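Local atomic coordinates of walker-type atpase (Pyrococcus abyssi, PDB entry 2QEN), a protein that is of unknown function but probably binds and hydrolyses ATP, as a Walker-type P-loop ATPase seen with ADP and magnesium. Residues G147-D160 / F180-I194. The protein carries 1 engineered substitution. Numbering follows the deposited sequence.
Sequences GGKELLALFAYAYD and FLKITDYESPLYGRI
With Tyr159 CG standing opposite the backbone N (chi1 -162°) and the Arg193 chain extended from CG to NE, the two side chains run antiparallel alongside one another. Arg193 CB sits over the centre of the phenol ring, 3.9 Å from its centroid, a CH-pi contact. At the ring's edge, Tyr159 OH donates to a lone pair of Ile194 O at 2.5 Å. Further out, Arg193 presents NE and NH2 together to the two Asp160 oxygens: NH2 reaches the syn lone pair of OD2 at 2.8 Å, and NE meets OD1 (3.2 Å, 165°) tilted from the carboxylate plane, the two groups being twisted by 44°. Ala156 CB packs against one face of the guanidinium, over its centre. Replacing Arg193 by alanine is likely to leave the Asp160 carboxylate without its ion-pair mate and the phenol face covered by CB but not by CG and CD. Along the helix, Pro189 CB packs 3.6 Å from Ala153 CA, and Leu190 CD2 fits against Ala156 and Phe155 CB. At the N-terminal end, Leu152 CD2 rests over the Phe180 ring, 3.8 Å from its centroid. Ser188 OG donates to Leu181 O at 2.7 Å and accepts from Leu190 N, the latter an ST turn. Phe155 and Leu181 continue onto Leu169 of strand 165-171. The loop between helix 174-181 and edge strand 196-199 thus covers one side of helix 149-161, which packs on the parallel 2-3-4-1-5 sheet of a P-loop ATPase domain.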
loop_
_atom_site.group_PDB
_atom_site.type_symbol
_atom_site.label_atom_id
_atom_site.label_comp_id
_atom_site.label_asym_id
_atom_site.label_seq_id
_atom_site.Cartn_x
_atom_site.Cartn_y
_atom_site.Cartn_z
ATOM N N GLY A 147 -17.037 5.887 11.657
ATOM C CA GLY A 147 -15.638 5.471 11.523
ATOM C C GLY A 147 -15.390 4.193 10.732
ATOM O O GLY A 147 -14.388 3.519 10.954
ATOM N N GLY A 148 -16.292 3.874 9.805
ATOM C CA GLY A 148 -16.183 2.670 8.978
ATOM C C GLY A 148 -16.526 1.366 9.692
ATOM O O GLY A 148 -16.095 0.294 9.255
ATOM N N LYS A 149 -17.319 1.452 10.765
ATOM C CA LYS A 149 -17.677 0.294 11.600
ATOM C C LYS A 149 -18.555 -0.724 10.875
ATOM O O LYS A 149 -18.492 -1.933 11.153
ATOM C CB LYS A 149 -18.363 0.755 12.894
ATOM C CG LYS A 149 -18.759 -0.387 13.830
ATOM C CD LYS A 149 -19.542 0.115 15.034
ATOM C CE LYS A 149 -19.716 -0.988 16.073
ATOM N NZ LYS A 149 -20.289 -0.454 17.344
ATOM N N GLU A 150 -19.381 -0.219 9.962
ATOM C CA GLU A 150 -20.188 -1.056 9.080
ATOM C C GLU A 150 -19.298 -1.975 8.246
ATOM O O GLU A 150 -19.695 -3.095 7.942
ATOM C CB GLU A 150 -21.061 -0.204 8.149
ATOM C CG GLU A 150 -22.055 0.713 8.844
ATOM C CD GLU A 150 -21.518 2.125 9.064
ATOM O OE1 GLU A 150 -20.283 2.346 9.037
ATOM O OE2 GLU A 150 -22.345 3.029 9.253
ATOM N N LEU A 151 -18.101 -1.506 7.875
ATOM C CA LEU A 151 -17.149 -2.365 7.137
ATOM C C LEU A 151 -16.526 -3.432 8.029
ATOM O O LEU A 151 -16.388 -4.573 7.617
ATOM C CB LEU A 151 -16.076 -1.561 6.388
ATOM C CG LEU A 151 -16.547 -1.100 5.008
ATOM C CD1 LEU A 151 -15.741 0.069 4.545
ATOM C CD2 LEU A 151 -16.498 -2.239 3.975
ATOM N N LEU A 152 -16.192 -3.065 9.262
ATOM C CA LEU A 152 -15.716 -4.039 10.250
ATOM C C LEU A 152 -16.758 -5.132 10.519
ATOM O O LEU A 152 -16.414 -6.301 10.594
ATOM C CB LEU A 152 -15.325 -3.340 11.551
ATOM C CG LEU A 152 -14.283 -2.219 11.466
ATOM C CD1 LEU A 152 -14.092 -1.565 12.821
ATOM C CD2 LEU A 152 -12.937 -2.730 10.883
ATOM N N ALA A 153 -18.026 -4.734 10.655
ATOM C CA ALA A 153 -19.133 -5.665 10.817
ATOM C C ALA A 153 -19.282 -6.579 9.596
ATOM O O ALA A 153 -19.441 -7.792 9.741
ATOM C CB ALA A 153 -20.438 -4.913 11.119
ATOM N N LEU A 154 -19.216 -6.002 8.401
ATOM C CA LEU A 154 -19.232 -6.774 7.164
ATOM C C LEU A 154 -18.103 -7.791 7.125
ATOM O O LEU A 154 -18.332 -8.937 6.753
ATOM C CB LEU A 154 -19.152 -5.844 5.938
ATOM C CG LEU A 154 -19.054 -6.471 4.537
ATOM C CD1 LEU A 154 -20.330 -7.239 4.122
ATOM C CD2 LEU A 154 -18.741 -5.397 3.535
ATOM N N PHE A 155 -16.890 -7.367 7.494
ATOM C CA PHE A 155 -15.716 -8.258 7.538
ATOM C C PHE A 155 -15.872 -9.413 8.555
ATOM O O PHE A 155 -15.414 -10.529 8.305
ATOM C CB PHE A 155 -14.421 -7.488 7.838
ATOM C CG PHE A 155 -14.042 -6.449 6.804
ATOM C CD1 PHE A 155 -14.439 -6.565 5.474
ATOM C CD2 PHE A 155 -13.243 -5.355 7.169
ATOM C CE1 PHE A 155 -14.074 -5.594 4.534
ATOM C CE2 PHE A 155 -12.858 -4.391 6.236
ATOM C CZ PHE A 155 -13.264 -4.502 4.926
ATOM N N ALA A 156 -16.485 -9.128 9.701
ATOM C CA ALA A 156 -16.742 -10.139 10.730
ATOM C C ALA A 156 -17.725 -11.171 10.204
ATOM O O ALA A 156 -17.583 -12.360 10.455
ATOM C CB ALA A 156 -17.297 -9.489 11.982
ATOM N N TYR A 157 -18.718 -10.700 9.456
ATOM C CA TYR A 157 -19.704 -11.582 8.832
ATOM C C TYR A 157 -19.068 -12.476 7.764
ATOM O O TYR A 157 -19.259 -13.680 7.771
ATOM C CB TYR A 157 -20.852 -10.763 8.249
ATOM C CG TYR A 157 -21.818 -11.589 7.439
ATOM C CD1 TYR A 157 -22.677 -12.504 8.056
ATOM C CD2 TYR A 157 -21.877 -11.452 6.069
ATOM C CE1 TYR A 157 -23.549 -13.257 7.314
ATOM C CE2 TYR A 157 -22.758 -12.190 5.325
ATOM C CZ TYR A 157 -23.583 -13.081 5.942
ATOM O OH TYR A 157 -24.446 -13.805 5.170
ATOM N N ALA A 158 -18.291 -11.889 6.862
ATOM C CA ALA A 158 -17.513 -12.688 5.914
ATOM C C ALA A 158 -16.614 -13.736 6.619
ATOM O O ALA A 158 -16.563 -14.898 6.216
ATOM C CB ALA A 158 -16.696 -11.784 5.003
ATOM N N TYR A 159 -15.922 -13.308 7.673
ATOM C CA TYR A 159 -15.005 -14.164 8.438
ATOM C C TYR A 159 -15.712 -15.416 8.935
ATOM O O TYR A 159 -15.232 -16.534 8.739
ATOM C CB TYR A 159 -14.427 -13.388 9.637
ATOM C CG TYR A 159 -13.173 -13.991 10.235
ATOM C CD1 TYR A 159 -13.235 -15.127 11.051
ATOM C CD2 TYR A 159 -11.922 -13.408 9.999
ATOM C CE1 TYR A 159 -12.069 -15.684 11.596
ATOM C CE2 TYR A 159 -10.762 -13.944 10.534
ATOM C CZ TYR A 159 -10.846 -15.089 11.331
ATOM O OH TYR A 159 -9.706 -15.633 11.859
ATOM N N ASP A 160 -16.865 -15.219 9.574
ATOM C CA ASP A 160 -17.576 -16.301 10.240
ATOM C C ASP A 160 -18.417 -17.158 9.297
ATOM O O ASP A 160 -18.555 -18.364 9.515
ATOM C CB ASP A 160 -18.498 -15.746 11.329
ATOM C CG ASP A 160 -17.754 -15.059 12.459
ATOM O OD1 ASP A 160 -16.571 -15.364 12.723
ATOM O OD2 ASP A 160 -18.383 -14.206 13.116
ATOM N N PHE A 180 -7.579 0.871 12.741
ATOM C CA PHE A 180 -8.928 0.778 12.164
ATOM C C PHE A 180 -9.627 -0.544 12.511
ATOM O O PHE A 180 -10.795 -0.540 12.882
ATOM C CB PHE A 180 -8.873 0.993 10.638
ATOM C CG PHE A 180 -10.135 0.618 9.910
ATOM C CD1 PHE A 180 -11.361 1.204 10.244
ATOM C CD2 PHE A 180 -10.090 -0.295 8.856
ATOM C CE1 PHE A 180 -12.541 0.863 9.558
ATOM C CE2 PHE A 180 -11.260 -0.656 8.157
ATOM C CZ PHE A 180 -12.492 -0.068 8.513
ATOM N N LEU A 181 -8.902 -1.657 12.392
ATOM C CA LEU A 181 -9.458 -2.998 12.635
ATOM C C LEU A 181 -9.808 -3.269 14.110
ATOM O O LEU A 181 -10.848 -3.879 14.396
ATOM C CB LEU A 181 -8.522 -4.085 12.078
ATOM C CG LEU A 181 -8.245 -4.055 10.566
ATOM C CD1 LEU A 181 -7.268 -5.157 10.174
ATOM C CD2 LEU A 181 -9.530 -4.173 9.740
ATOM N N LYS A 182 -8.940 -2.807 15.019
ATOM C CA LYS A 182 -9.122 -2.902 16.485
ATOM C C LYS A 182 -9.398 -4.311 16.994
ATOM O O LYS A 182 -10.311 -4.504 17.789
ATOM C CB LYS A 182 -10.250 -1.981 16.971
ATOM C CG LYS A 182 -10.021 -0.519 16.758
ATOM C CD LYS A 182 -11.282 0.287 17.010
ATOM C CE LYS A 182 -10.997 1.782 16.860
ATOM N NZ LYS A 182 -9.632 2.169 17.342
ATOM N N ILE A 183 -8.614 -5.291 16.553
ATOM C CA ILE A 183 -8.935 -6.691 16.850
ATOM C C ILE A 183 -8.811 -7.073 18.331
ATOM O O ILE A 183 -9.198 -8.176 18.716
ATOM C CB ILE A 183 -8.198 -7.695 15.920
ATOM C CG1 ILE A 183 -6.688 -7.689 16.181
ATOM C CG2 ILE A 183 -8.533 -7.404 14.447
ATOM C CD1 ILE A 183 -5.971 -8.941 15.648
ATOM N N THR A 184 -8.292 -6.159 19.147
ATOM C CA THR A 184 -8.164 -6.378 20.599
ATOM C C THR A 184 -9.100 -5.483 21.442
ATOM O O THR A 184 -9.102 -5.554 22.676
ATOM C CB THR A 184 -6.687 -6.253 21.062
ATOM O OG1 THR A 184 -6.162 -4.974 20.681
ATOM C CG2 THR A 184 -5.826 -7.346 20.424
ATOM N N ASP A 185 -9.903 -4.662 20.765
ATOM C CA ASP A 185 -10.965 -3.876 21.401
ATOM C C ASP A 185 -12.291 -4.642 21.311
ATOM O O ASP A 185 -12.709 -5.034 20.215
ATOM C CB ASP A 185 -11.084 -2.507 20.706
ATOM C CG ASP A 185 -11.993 -1.518 21.454
ATOM O OD1 ASP A 185 -12.863 -1.929 22.255
ATOM O OD2 ASP A 185 -11.836 -0.302 21.218
ATOM N N TYR A 186 -12.951 -4.841 22.456
ATOM C CA TYR A 186 -14.180 -5.640 22.530
ATOM C C TYR A 186 -15.337 -5.012 21.758
ATOM O O TYR A 186 -16.295 -5.688 21.387
ATOM C CB TYR A 186 -14.591 -5.895 23.993
ATOM C CG TYR A 186 -15.691 -6.926 24.126
ATOM C CD1 TYR A 186 -15.425 -8.280 23.928
ATOM C CD2 TYR A 186 -17.001 -6.549 24.422
ATOM C CE1 TYR A 186 -16.418 -9.225 24.030
ATOM C CE2 TYR A 186 -18.010 -7.493 24.527
ATOM C CZ TYR A 186 -17.708 -8.829 24.334
ATOM O OH TYR A 186 -18.689 -9.789 24.433
ATOM N N GLU A 187 -15.235 -3.710 21.528
ATOM C CA GLU A 187 -16.255 -2.952 20.812
ATOM C C GLU A 187 -16.199 -3.198 19.297
ATOM O O GLU A 187 -17.214 -3.071 18.607
ATOM C CB GLU A 187 -16.122 -1.461 21.139
ATOM C CG GLU A 187 -16.369 -1.130 22.622
ATOM C CD GLU A 187 -17.809 -1.366 23.042
ATOM O OE1 GLU A 187 -18.707 -1.063 22.227
ATOM O OE2 GLU A 187 -18.045 -1.845 24.180
ATOM N N SER A 188 -15.012 -3.555 18.805
ATOM C CA SER A 188 -14.789 -3.901 17.400
ATOM C C SER A 188 -15.514 -5.185 17.006
ATOM O O SER A 188 -15.353 -6.219 17.669
ATOM C CB SER A 188 -13.294 -4.064 17.113
ATOM O OG SER A 188 -13.061 -4.566 15.798
ATOM N N PRO A 189 -16.315 -5.127 15.923
ATOM C CA PRO A 189 -16.962 -6.329 15.399
ATOM C C PRO A 189 -15.969 -7.442 15.054
ATOM O O PRO A 189 -16.344 -8.612 15.081
ATOM C CB PRO A 189 -17.674 -5.820 14.143
ATOM C CG PRO A 189 -17.937 -4.366 14.447
ATOM C CD PRO A 189 -16.688 -3.926 15.152
ATOM N N LEU A 190 -14.715 -7.082 14.766
ATOM C CA LEU A 190 -13.683 -8.063 14.454
ATOM C C LEU A 190 -12.955 -8.627 15.674
ATOM O O LEU A 190 -11.978 -9.357 15.525
ATOM C CB LEU A 190 -12.664 -7.467 13.477
ATOM C CG LEU A 190 -13.052 -7.355 12.003
ATOM C CD1 LEU A 190 -11.910 -6.729 11.216
ATOM C CD2 LEU A 190 -13.404 -8.711 11.434
ATOM N N TYR A 191 -13.420 -8.296 16.875
ATOM C CA TYR A 191 -12.721 -8.697 18.096
ATOM C C TYR A 191 -12.474 -10.204 18.159
ATOM O O TYR A 191 -13.374 -10.998 17.884
ATOM C CB TYR A 191 -13.473 -8.234 19.350
ATOM C CG TYR A 191 -12.877 -8.772 20.629
ATOM C CD1 TYR A 191 -11.713 -8.215 21.168
ATOM C CD2 TYR A 191 -13.469 -9.845 21.296
ATOM C CE1 TYR A 191 -11.156 -8.711 22.328
ATOM C CE2 TYR A 191 -12.924 -10.347 22.480
ATOM C CZ TYR A 191 -11.768 -9.780 22.985
ATOM O OH TYR A 191 -11.227 -10.270 24.152
ATOM N N GLY A 192 -11.248 -10.577 18.525
ATOM C CA GLY A 192 -10.860 -11.986 18.654
ATOM C C GLY A 192 -10.609 -12.722 17.342
ATOM O O GLY A 192 -10.213 -13.887 17.349
ATOM N N ARG A 193 -10.840 -12.055 16.216
ATOM C CA ARG A 193 -10.722 -12.709 14.917
ATOM C C ARG A 193 -9.311 -12.510 14.375
ATOM O O ARG A 193 -8.828 -11.377 14.294
ATOM C CB ARG A 193 -11.800 -12.207 13.955
ATOM C CG ARG A 193 -13.161 -12.884 14.190
ATOM C CD ARG A 193 -14.292 -12.096 13.576
ATOM N NE ARG A 193 -15.612 -12.603 13.972
ATOM C CZ ARG A 193 -16.346 -12.111 14.969
ATOM N NH1 ARG A 193 -15.902 -11.106 15.714
ATOM N NH2 ARG A 193 -17.534 -12.639 15.232
ATOM N N ILE A 194 -8.654 -13.619 14.039
ATOM C CA ILE A 194 -7.250 -13.604 13.644
ATOM C C ILE A 194 -7.077 -13.487 12.121
ATOM O O ILE A 194 -7.686 -14.238 11.349
ATOM C CB ILE A 194 -6.473 -14.831 14.217
ATOM C CG1 ILE A 194 -6.531 -14.830 15.750
ATOM C CG2 ILE A 194 -5.024 -14.810 13.773
ATOM C CD1 ILE A 194 -6.113 -16.139 16.406
#